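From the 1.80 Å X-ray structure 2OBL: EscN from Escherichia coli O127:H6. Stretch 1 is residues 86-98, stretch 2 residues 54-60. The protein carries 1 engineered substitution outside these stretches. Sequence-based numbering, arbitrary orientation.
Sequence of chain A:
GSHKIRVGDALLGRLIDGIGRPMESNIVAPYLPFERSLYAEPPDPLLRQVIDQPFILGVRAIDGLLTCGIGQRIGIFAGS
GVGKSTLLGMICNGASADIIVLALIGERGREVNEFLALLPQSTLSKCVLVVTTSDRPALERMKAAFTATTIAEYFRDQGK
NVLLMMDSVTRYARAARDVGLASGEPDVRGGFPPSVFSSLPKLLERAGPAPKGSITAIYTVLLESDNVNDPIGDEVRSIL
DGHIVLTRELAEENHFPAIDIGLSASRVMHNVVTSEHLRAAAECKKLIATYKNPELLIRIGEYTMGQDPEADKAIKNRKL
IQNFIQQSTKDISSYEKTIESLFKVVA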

# COMPACT_ATOMS: atom_id res chain seq x y z
N THR A 86 -10.63 4.03 -0.26
CA THR A 86 -11.37 3.01 -1.01
C THR A 86 -10.44 1.94 -1.58
O THR A 86 -10.72 0.73 -1.48
CB THR A 86 -12.19 3.65 -2.14
OG1 THR A 86 -13.17 4.53 -1.57
CG2 THR A 86 -12.93 2.57 -2.96
N LEU A 87 -9.32 2.38 -2.15
CA LEU A 87 -8.32 1.44 -2.65
C LEU A 87 -7.72 0.61 -1.52
O LEU A 87 -7.52 -0.60 -1.68
CB LEU A 87 -7.21 2.17 -3.42
CG LEU A 87 -6.07 1.27 -3.90
CD1 LEU A 87 -6.55 0.20 -4.90
CD2 LEU A 87 -4.94 2.11 -4.51
N LEU A 88 -7.42 1.25 -0.39
CA LEU A 88 -6.86 0.53 0.75
C LEU A 88 -7.88 -0.51 1.23
O LEU A 88 -7.52 -1.62 1.56
CB LEU A 88 -6.53 1.47 1.91
CG LEU A 88 -5.45 2.52 1.63
CD1 LEU A 88 -4.98 3.15 2.92
CD2 LEU A 88 -4.28 1.88 0.90
N GLY A 89 -9.14 -0.13 1.27
CA GLY A 89 -10.19 -1.09 1.63
C GLY A 89 -10.24 -2.27 0.68
O GLY A 89 -10.35 -3.42 1.11
N MET A 90 -10.18 -2.00 -0.62
CA MET A 90 -10.24 -3.07 -1.61
C MET A 90 -9.10 -4.05 -1.40
O MET A 90 -9.27 -5.27 -1.52
CB MET A 90 -10.13 -2.49 -3.01
CG MET A 90 -11.39 -1.80 -3.47
SD MET A 90 -11.15 -1.11 -5.11
CE MET A 90 -10.63 -2.55 -6.03
N ILE A 91 -7.94 -3.50 -1.10
CA ILE A 91 -6.75 -4.32 -0.88
C ILE A 91 -6.90 -5.21 0.35
O ILE A 91 -6.63 -6.40 0.30
CB ILE A 91 -5.45 -3.46 -0.80
CG1 ILE A 91 -5.13 -2.82 -2.16
CG2 ILE A 91 -4.30 -4.36 -0.37
CD1 ILE A 91 -4.05 -1.72 -2.11
N CYS A 92 -7.35 -4.63 1.47
CA CYS A 92 -7.54 -5.42 2.69
C CYS A 92 -8.53 -6.55 2.46
O CYS A 92 -8.33 -7.66 2.95
CB CYS A 92 -8.01 -4.54 3.86
SG CYS A 92 -6.77 -3.41 4.52
N ASN A 93 -9.58 -6.28 1.69
CA ASN A 93 -10.63 -7.27 1.47
C ASN A 93 -10.27 -8.30 0.41
O ASN A 93 -10.81 -9.41 0.40
CB ASN A 93 -11.93 -6.57 1.12
CG ASN A 93 -12.49 -5.76 2.27
OD1 ASN A 93 -12.27 -6.09 3.43
ND2 ASN A 93 -13.21 -4.69 1.95
N GLY A 94 -9.37 -7.92 -0.50
CA GLY A 94 -9.03 -8.76 -1.63
C GLY A 94 -7.69 -9.46 -1.54
O GLY A 94 -7.47 -10.44 -2.24
N ALA A 95 -6.81 -8.98 -0.67
CA ALA A 95 -5.42 -9.47 -0.66
C ALA A 95 -5.28 -10.90 -0.17
O ALA A 95 -6.03 -11.36 0.71
CB ALA A 95 -4.51 -8.54 0.14
N SER A 96 -4.30 -11.61 -0.73
CA SER A 96 -4.01 -12.97 -0.28
C SER A 96 -3.09 -12.96 0.94
O SER A 96 -1.93 -13.37 0.87
CB SER A 96 -3.40 -13.80 -1.41
OG SER A 96 -4.40 -14.13 -2.37
N ALA A 97 -3.61 -12.49 2.06
CA ALA A 97 -2.85 -12.41 3.29
C ALA A 97 -3.59 -13.18 4.37
O ALA A 97 -4.82 -13.16 4.41
CB ALA A 97 -2.69 -10.95 3.72
N ASP A 98 -2.84 -13.87 5.22
CA ASP A 98 -3.41 -14.65 6.32
C ASP A 98 -3.83 -13.70 7.44
O ASP A 98 -4.83 -13.92 8.14
CB ASP A 98 -2.36 -15.61 6.88
CG ASP A 98 -1.94 -16.67 5.89
OD1 ASP A 98 -2.76 -17.05 5.03
OD2 ASP A 98 -0.78 -17.13 5.97
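Stretch 2, residues 54-60: PFILGVR

Stretch 2 packs as a segment that is extended up to Ile-56 and bends at Leu-57 and Gly-58 against the C-terminal end of a helix and the loop that follows it, in a mainly apolar contact held by a single backbone hydrogen bond and close backbone packing around Gly-94, Ala-95, Leu-57 and Gly-58. The helix of stretch 1 runs through Gly-94, and Ala-95 is the first residue to leave helical phi/psi, turning to extended values (-69/147). The two stretches run in opposite directions here: Gly-94, Ala-95 and Ser-96 lie against Gly-58, Leu-57 and Ile-56 in turn, with CA-to-CA distances of 4.4 Å for Gly-94 and Gly-58, 3.9 Å for Ala-95 and Leu-57, and 5.4 Å for Ser-96 and Ile-56. Together they bury 466 Å², both sides summed.

Ser-96 N donates to Ile-56 O at 2.8 Å with an angle of 161°, and the same carbonyl oxygen of Ile-56 receives a CA-H...O contact from Ala-95 CA at 3.2 Å. Ala-95 N also comes within 3.3 Å of Leu-57 O, but the angle is too poor for a hydrogen bond; Ala-95 N instead bonds back to Ile-91 O at 2.8 Å.

Gly-94 C lies 3.2 Å from Leu-57 O. The absence of a side chain at Gly-94 and Gly-58 leaves room for this approach. A CB on Gly-94 would sit 2.8 Å from Leu-57 O, and one on Gly-58 would sit 3.0 Å from Gly-94 CA; both would clash. Gly-58 also has a positive phi (78/29), which by itself favours glycine. It separates Leu-57, whose CA-to-CB bond points away from stretch 1, from Val-59, whose CA-to-CB bond points toward it at the N-cap of the next helix.

Val-59 CG2 meets three residues of the helix: Leu-87 CD1 at 4.0 Å, Ile-91 CG1 at 4.0 Å and Met-90 CE at 4.1 Å. This one methyl thus gathers side chains spaced over about one helical turn. Although Leu-57 starts out away from stretch 1, Leu-57 CD2 still lies 3.9 Å from Ile-91 CG2 and 4.4 Å from Ala-95 CB. Further back along stretch 2, Phe-55 starts sideways and brings the end of its ring nearer to the loop. Phe-55 CZ lies 4.1 Å from Ala-95 CB and 4.2 Å from Ala-97 CB, the latter at the ring edge, while Phe-55 CE1 lies 3.6 Å from Ser-96 O. Ser-96 OG, on an exposed residue, approaches Ile-56 CB at 3.7 Å.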

# COMPACT_ATOMS: atom_id res chain seq x y z
N PRO A 54 4.17 -14.22 -6.42
CA PRO A 54 3.27 -13.07 -6.50
C PRO A 54 2.46 -12.87 -5.22
O PRO A 54 2.10 -13.85 -4.54
CB PRO A 54 2.36 -13.41 -7.68
CG PRO A 54 2.39 -14.87 -7.80
CD PRO A 54 3.73 -15.34 -7.28
N PHE A 55 2.19 -11.61 -4.89
CA PHE A 55 1.31 -11.27 -3.78
C PHE A 55 0.08 -10.63 -4.38
O PHE A 55 0.15 -9.55 -4.96
CB PHE A 55 1.98 -10.31 -2.80
CG PHE A 55 1.13 -9.95 -1.62
CD1 PHE A 55 1.06 -10.80 -0.52
CD2 PHE A 55 0.40 -8.79 -1.61
CE1 PHE A 55 0.26 -10.47 0.58
CE2 PHE A 55 -0.40 -8.45 -0.51
CZ PHE A 55 -0.47 -9.30 0.57
N ILE A 56 -1.05 -11.33 -4.26
CA ILE A 56 -2.27 -10.93 -4.93
C ILE A 56 -3.04 -9.91 -4.08
O ILE A 56 -3.27 -10.13 -2.90
CB ILE A 56 -3.15 -12.18 -5.26
CG1 ILE A 56 -2.35 -13.17 -6.09
CG2 ILE A 56 -4.43 -11.79 -5.99
CD1 ILE A 56 -2.91 -14.59 -6.06
N LEU A 57 -3.42 -8.78 -4.69
CA LEU A 57 -4.15 -7.73 -3.97
C LEU A 57 -5.66 -7.78 -4.21
O LEU A 57 -6.44 -7.23 -3.43
CB LEU A 57 -3.63 -6.35 -4.39
CG LEU A 57 -2.18 -5.99 -4.04
CD1 LEU A 57 -1.94 -4.50 -4.29
CD2 LEU A 57 -1.86 -6.33 -2.61
N GLY A 58 -6.06 -8.41 -5.31
CA GLY A 58 -7.46 -8.40 -5.71
C GLY A 58 -7.83 -7.07 -6.34
O GLY A 58 -8.97 -6.61 -6.25
N VAL A 59 -6.84 -6.43 -6.97
CA VAL A 59 -7.04 -5.20 -7.72
C VAL A 59 -6.49 -5.46 -9.11
O VAL A 59 -5.28 -5.65 -9.28
CB VAL A 59 -6.30 -3.99 -7.08
CG1 VAL A 59 -6.52 -2.73 -7.90
CG2 VAL A 59 -6.78 -3.77 -5.65
N ARG A 60 -7.37 -5.49 -10.11
CA ARG A 60 -6.96 -5.87 -11.47
C ARG A 60 -5.81 -5.06 -12.03
O ARG A 60 -4.89 -5.61 -12.61
CB ARG A 60 -8.14 -5.79 -12.44
CG ARG A 60 -9.16 -6.90 -12.23
CD ARG A 60 -10.13 -6.98 -13.41
NE ARG A 60 -10.88 -5.74 -13.58
CZ ARG A 60 -12.14 -5.57 -13.17
NH1 ARG A 60 -12.79 -6.56 -12.58
NH2 ARG A 60 -12.74 -4.40 -13.36